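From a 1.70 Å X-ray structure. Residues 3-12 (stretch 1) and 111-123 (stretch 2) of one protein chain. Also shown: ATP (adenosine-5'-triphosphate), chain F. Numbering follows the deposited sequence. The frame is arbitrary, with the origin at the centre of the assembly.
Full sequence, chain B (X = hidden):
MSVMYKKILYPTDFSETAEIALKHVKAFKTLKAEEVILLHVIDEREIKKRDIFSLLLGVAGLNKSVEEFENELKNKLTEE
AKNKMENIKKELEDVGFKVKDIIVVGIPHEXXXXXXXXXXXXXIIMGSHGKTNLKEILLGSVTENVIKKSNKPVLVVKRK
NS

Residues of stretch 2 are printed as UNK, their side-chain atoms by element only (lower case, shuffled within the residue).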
# COMPACT_ATOMS: atom_id res chain seq x y z
N VAL B 3 -15.67 -3.53 -0.18
CA VAL B 3 -14.50 -3.06 0.65
C VAL B 3 -14.93 -2.06 1.71
O VAL B 3 -15.51 -1.01 1.42
CB VAL B 3 -13.40 -2.44 -0.23
CG1 VAL B 3 -12.25 -1.91 0.61
CG2 VAL B 3 -12.91 -3.42 -1.30
N MET B 4 -14.51 -2.28 2.95
CA MET B 4 -14.75 -1.34 4.04
C MET B 4 -13.53 -1.44 4.95
O MET B 4 -13.08 -2.57 5.14
CB MET B 4 -16.02 -1.73 4.84
CG MET B 4 -16.31 -0.68 5.92
SD MET B 4 -17.99 -0.77 6.56
CE MET B 4 -17.94 -2.38 7.33
N TYR B 5 -12.94 -0.34 5.40
CA TYR B 5 -11.74 -0.47 6.21
C TYR B 5 -12.16 -0.37 7.68
O TYR B 5 -12.17 0.71 8.26
CB TYR B 5 -10.75 0.65 5.85
CG TYR B 5 -10.36 0.63 4.38
CD1 TYR B 5 -9.72 -0.43 3.77
CD2 TYR B 5 -10.72 1.75 3.62
CE1 TYR B 5 -9.41 -0.39 2.41
CE2 TYR B 5 -10.41 1.80 2.27
CZ TYR B 5 -9.76 0.73 1.69
OH TYR B 5 -9.45 0.77 0.35
N LYS B 6 -12.74 -1.44 8.21
CA LYS B 6 -13.17 -1.45 9.60
C LYS B 6 -12.06 -1.88 10.54
O LYS B 6 -12.00 -1.33 11.63
CB LYS B 6 -14.36 -2.45 9.72
CG LYS B 6 -14.94 -2.46 11.13
CD LYS B 6 -16.33 -3.07 11.20
CE LYS B 6 -16.94 -2.81 12.57
NZ LYS B 6 -18.43 -2.79 12.52
N LYS B 7 -11.20 -2.81 10.12
CA LYS B 7 -10.15 -3.32 10.99
C LYS B 7 -8.80 -3.20 10.31
O LYS B 7 -8.60 -3.63 9.16
CB LYS B 7 -10.46 -4.79 11.35
CG LYS B 7 -9.52 -5.32 12.43
CD LYS B 7 -9.78 -6.83 12.62
CE LYS B 7 -11.20 -7.02 13.18
NZ LYS B 7 -11.22 -8.36 13.87
N ILE B 8 -7.88 -2.47 10.94
CA ILE B 8 -6.54 -2.23 10.39
C ILE B 8 -5.45 -2.96 11.17
O ILE B 8 -5.47 -2.96 12.43
CB ILE B 8 -6.26 -0.70 10.55
CG1 ILE B 8 -7.24 0.10 9.73
CG2 ILE B 8 -4.82 -0.35 10.16
CD1 ILE B 8 -7.39 1.57 10.19
N LEU B 9 -4.47 -3.51 10.46
CA LEU B 9 -3.29 -4.07 11.13
C LEU B 9 -2.20 -3.00 11.03
O LEU B 9 -1.90 -2.58 9.90
CB LEU B 9 -2.72 -5.36 10.54
CG LEU B 9 -1.41 -5.92 11.11
CD1 LEU B 9 -1.57 -6.24 12.62
CD2 LEU B 9 -0.93 -7.19 10.41
N TYR B 10 -1.60 -2.58 12.16
CA TYR B 10 -0.55 -1.58 12.12
C TYR B 10 0.65 -2.18 12.85
O TYR B 10 0.68 -2.24 14.10
CB TYR B 10 -0.98 -0.26 12.82
CG TYR B 10 0.16 0.69 13.09
CD1 TYR B 10 1.05 1.03 12.06
CD2 TYR B 10 0.36 1.25 14.35
CE1 TYR B 10 2.09 1.90 12.29
CE2 TYR B 10 1.41 2.12 14.58
CZ TYR B 10 2.26 2.44 13.56
OH TYR B 10 3.34 3.30 13.76
N PRO B 11 1.55 -2.78 12.11
CA PRO B 11 2.75 -3.38 12.68
C PRO B 11 3.82 -2.29 12.80
O PRO B 11 4.09 -1.59 11.83
CB PRO B 11 3.16 -4.41 11.64
CG PRO B 11 2.64 -3.91 10.31
CD PRO B 11 1.53 -2.95 10.63
N THR B 12 4.36 -2.14 14.01
CA THR B 12 5.37 -1.10 14.19
C THR B 12 6.64 -1.64 14.80
O THR B 12 6.59 -2.53 15.66
CB THR B 12 4.80 0.03 15.12
OG1 THR B 12 5.88 0.95 15.30
CG2 THR B 12 4.41 -0.48 16.49
N UNK B 111 5.06 -13.19 11.24
CA UNK B 111 4.01 -12.90 12.18
C UNK B 111 3.04 -11.87 11.68
O UNK B 111 1.83 -11.91 11.99
c UNK B 111 4.50 -14.59 14.82
o UNK B 111 3.31 -14.36 15.05
o UNK B 111 5.07 -15.68 15.05
c UNK B 111 5.43 -13.54 14.22
c UNK B 111 4.60 -12.44 13.55
N UNK B 112 3.53 -10.86 10.91
CA UNK B 112 2.58 -9.86 10.38
C UNK B 112 1.59 -10.52 9.45
O UNK B 112 0.39 -10.28 9.51
c UNK B 112 4.22 -8.01 10.74
c UNK B 112 5.27 -7.06 10.09
c UNK B 112 2.43 -7.77 8.94
c UNK B 112 3.36 -8.74 9.69
N UNK B 113 2.13 -11.42 8.57
CA UNK B 113 1.24 -12.10 7.63
C UNK B 113 0.24 -13.00 8.36
O UNK B 113 -0.94 -13.00 8.04
c UNK B 113 1.21 -13.82 5.76
c UNK B 113 2.08 -12.92 6.64
c UNK B 113 2.86 -11.95 5.72
N UNK B 114 0.72 -13.73 9.35
CA UNK B 114 -0.15 -14.66 10.09
C UNK B 114 -1.25 -13.94 10.85
O UNK B 114 -2.43 -14.32 10.85
c UNK B 114 0.75 -15.50 11.01
c UNK B 114 0.42 -17.24 14.33
c UNK B 114 0.99 -17.09 12.92
n UNK B 114 1.34 -17.98 15.24
c UNK B 114 0.02 -16.23 12.11
N UNK B 115 -0.87 -12.86 11.55
CA UNK B 115 -1.80 -12.12 12.37
C UNK B 115 -2.75 -11.32 11.52
O UNK B 115 -3.94 -11.23 11.81
c UNK B 115 -0.43 -12.21 14.48
c UNK B 115 0.53 -11.51 15.43
c UNK B 115 -1.99 -10.26 14.03
c UNK B 115 -1.02 -11.27 13.41
N UNK B 116 -2.34 -10.82 10.32
CA UNK B 116 -3.33 -10.18 9.48
C UNK B 116 -4.46 -11.16 9.06
O UNK B 116 -5.62 -10.73 9.08
c UNK B 116 -2.70 -9.70 8.18
N UNK B 117 -4.01 -12.39 8.76
CA UNK B 117 -5.02 -13.41 8.42
C UNK B 117 -5.85 -13.85 9.63
O UNK B 117 -7.11 -13.85 9.55
c UNK B 117 -4.95 -15.90 7.67
c UNK B 117 -6.02 -15.83 6.63
c UNK B 117 -4.17 -14.58 7.88
o UNK B 117 -5.96 -15.02 5.67
o UNK B 117 -7.01 -16.63 6.69
N UNK B 118 -5.20 -14.02 10.79
CA UNK B 118 -5.95 -14.55 11.97
C UNK B 118 -6.98 -13.56 12.47
O UNK B 118 -8.10 -13.91 12.91
c UNK B 118 -4.94 -14.98 13.02
o UNK B 118 -3.27 -16.71 13.47
o UNK B 118 -4.39 -16.92 11.70
c UNK B 118 -4.17 -16.25 12.73
N UNK B 119 -6.61 -12.25 12.49
CA UNK B 119 -7.51 -11.20 12.94
C UNK B 119 -8.53 -10.74 11.92
O UNK B 119 -9.42 -9.90 12.13
o UNK B 119 -5.86 -11.17 16.92
c UNK B 119 -6.47 -10.62 16.00
o UNK B 119 -7.62 -10.21 16.14
c UNK B 119 -6.67 -10.02 13.51
c UNK B 119 -5.74 -10.46 14.66
N UNK B 120 -8.50 -11.19 10.65
CA UNK B 120 -9.42 -10.78 9.61
C UNK B 120 -9.38 -9.29 9.29
O UNK B 120 -10.41 -8.62 9.11
N UNK B 121 -8.16 -8.74 9.17
CA UNK B 121 -8.11 -7.29 8.91
C UNK B 121 -8.49 -6.95 7.49
O UNK B 121 -8.34 -7.80 6.62
c UNK B 121 -6.31 -7.19 10.69
c UNK B 121 -6.72 -6.72 9.30
c UNK B 121 -5.64 -7.07 8.30
N UNK B 122 -8.86 -5.71 7.23
CA UNK B 122 -9.19 -5.14 5.93
C UNK B 122 -7.98 -4.49 5.22
O UNK B 122 -8.06 -4.29 4.01
c UNK B 122 -11.56 -4.72 6.72
o UNK B 122 -12.14 -5.57 5.99
c UNK B 122 -10.28 -4.09 6.13
o UNK B 122 -12.00 -4.42 7.85
N UNK B 123 -6.91 -4.23 5.98
CA UNK B 123 -5.78 -3.53 5.34
C UNK B 123 -4.62 -3.59 6.33
O UNK B 123 -4.87 -3.67 7.55
c UNK B 123 -6.17 -2.08 5.03
c UNK B 123 -4.99 -1.36 4.36
c UNK B 123 -5.42 0.00 3.79
c UNK B 123 -6.63 -1.29 6.27
PG ATP F . 15.55 -4.35 7.02
O1G ATP F . 15.24 -5.18 5.82
O2G ATP F . 14.89 -4.92 8.15
O3G ATP F . 16.99 -4.20 7.25
PB ATP F . 14.25 -1.73 7.37
O1B ATP F . 14.72 -0.43 6.87
O2B ATP F . 14.44 -1.82 8.82
O3B ATP F . 14.97 -2.89 6.59
PA ATP F . 11.51 -2.90 7.44
O1A ATP F . 11.14 -3.66 6.28
O2A ATP F . 11.88 -3.61 8.62
O3A ATP F . 12.71 -1.87 6.99
O5' ATP F . 10.47 -1.84 7.97
C5' ATP F . 9.26 -1.65 7.18
C4' ATP F . 8.07 -1.61 8.11
O4' ATP F . 7.86 -2.98 8.62
C3' ATP F . 8.19 -0.77 9.37
O3' ATP F . 7.96 0.63 9.15
C2' ATP F . 7.11 -1.44 10.26
O2' ATP F . 5.81 -0.96 9.85
C1' ATP F . 7.31 -2.93 9.89
N9 ATP F . 8.16 -3.65 10.83
C8 ATP F . 9.48 -3.93 10.76
N7 ATP F . 9.92 -4.68 11.75
C5 ATP F . 8.88 -4.86 12.52
C6 ATP F . 8.75 -5.56 13.71
N6 ATP F . 9.79 -6.17 14.26
N1 ATP F . 7.54 -5.58 14.27
C2 ATP F . 6.46 -4.96 13.68
N3 ATP F . 6.49 -4.27 12.53
C4 ATP F . 7.75 -4.26 12.05
O HOH W 1 -12.56 -4.87 3.05

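Position 111 carries three carbons, the third holding two oxygens, and stays clear of stretch 1: Glu111. At 112 there are four carbons, forked at the first with one arm two carbons long, and the side chain points toward the strand: Ile112. Its CD1 lies 3.7 Å from Pro11 CB and its CG2 3.7 Å from Leu9 CD2, while CD1 also comes within 3.9 Å of ATP N3, so one isoleucine borders both strand and nucleotide.

Position 113, one carbon carrying two, points away: Val113. Four carbons in a row ending in nitrogen make 114 Lys114, exposed and out of reach. At 115 the forked four-carbon pattern returns, pointing toward the strand: Ile115, whose CG2 sits 4.3 Å from Leu9 CD1. A single carbon at 116 means Ala116; its CB packs 3.8 Å from Leu9 CD2, a small residue where helix and strand side chain come close.

Positions 117 (three carbons, two oxygens on the third) and 118 (two carbons, two oxygens on the second) touch nothing on stretch 1: Glu117 and Asp118. Position 119 repeats the three-carbon carboxylate, yet it is its backbone that matters here, since Lys7 NZ donates to the O of this residue at 2.9 Å: Glu119. No side-chain atom exists at 120, and phi is positive, at 61°, which by itself favours glycine: Gly120. Its N bonds back to Glu117 O, and the N of 121 to Ala116 O, closing a Schellman motif.

At 121 one carbon carries two others, near Leu9 CB and the Lys7 backbone: Val121, with CG1 4.0 Å from Leu9 CB. At 122 two carbons end in two oxygens, one of them 2.9 Å from Lys7 N: Asp122. That oxygen, OD2, accepts from Lys7 N and, weakly, from Lys6 N at 3.1 Å, while water 1 links Asp122 OD1 to Met4 N. Position 123 has four carbons, forked at the first, with one arm two carbons long: Ile123, its CG2 3.8 Å from Ile8 CG1.

The contact works in two layers. Helix and strand run nearly antiparallel, at 164°, with axes 9.4 Å apart at closest approach, and Leu9 fills the gap against Ile112, Ile115 and Ala116. After the Schellman turn the chain comes alongside the strand, where backbone bonds fix its position: Asp122 N to Lys7 O at 2.8 Å, then Leu9 N to Ile123 O at 2.9 Å. The rule to read is apolar packing under the helix, glycine at the turn, and an aspartate holding backbone amides where the strand begins.

Stretch 2, residues 111-123: EIVKIAEDEGVDI
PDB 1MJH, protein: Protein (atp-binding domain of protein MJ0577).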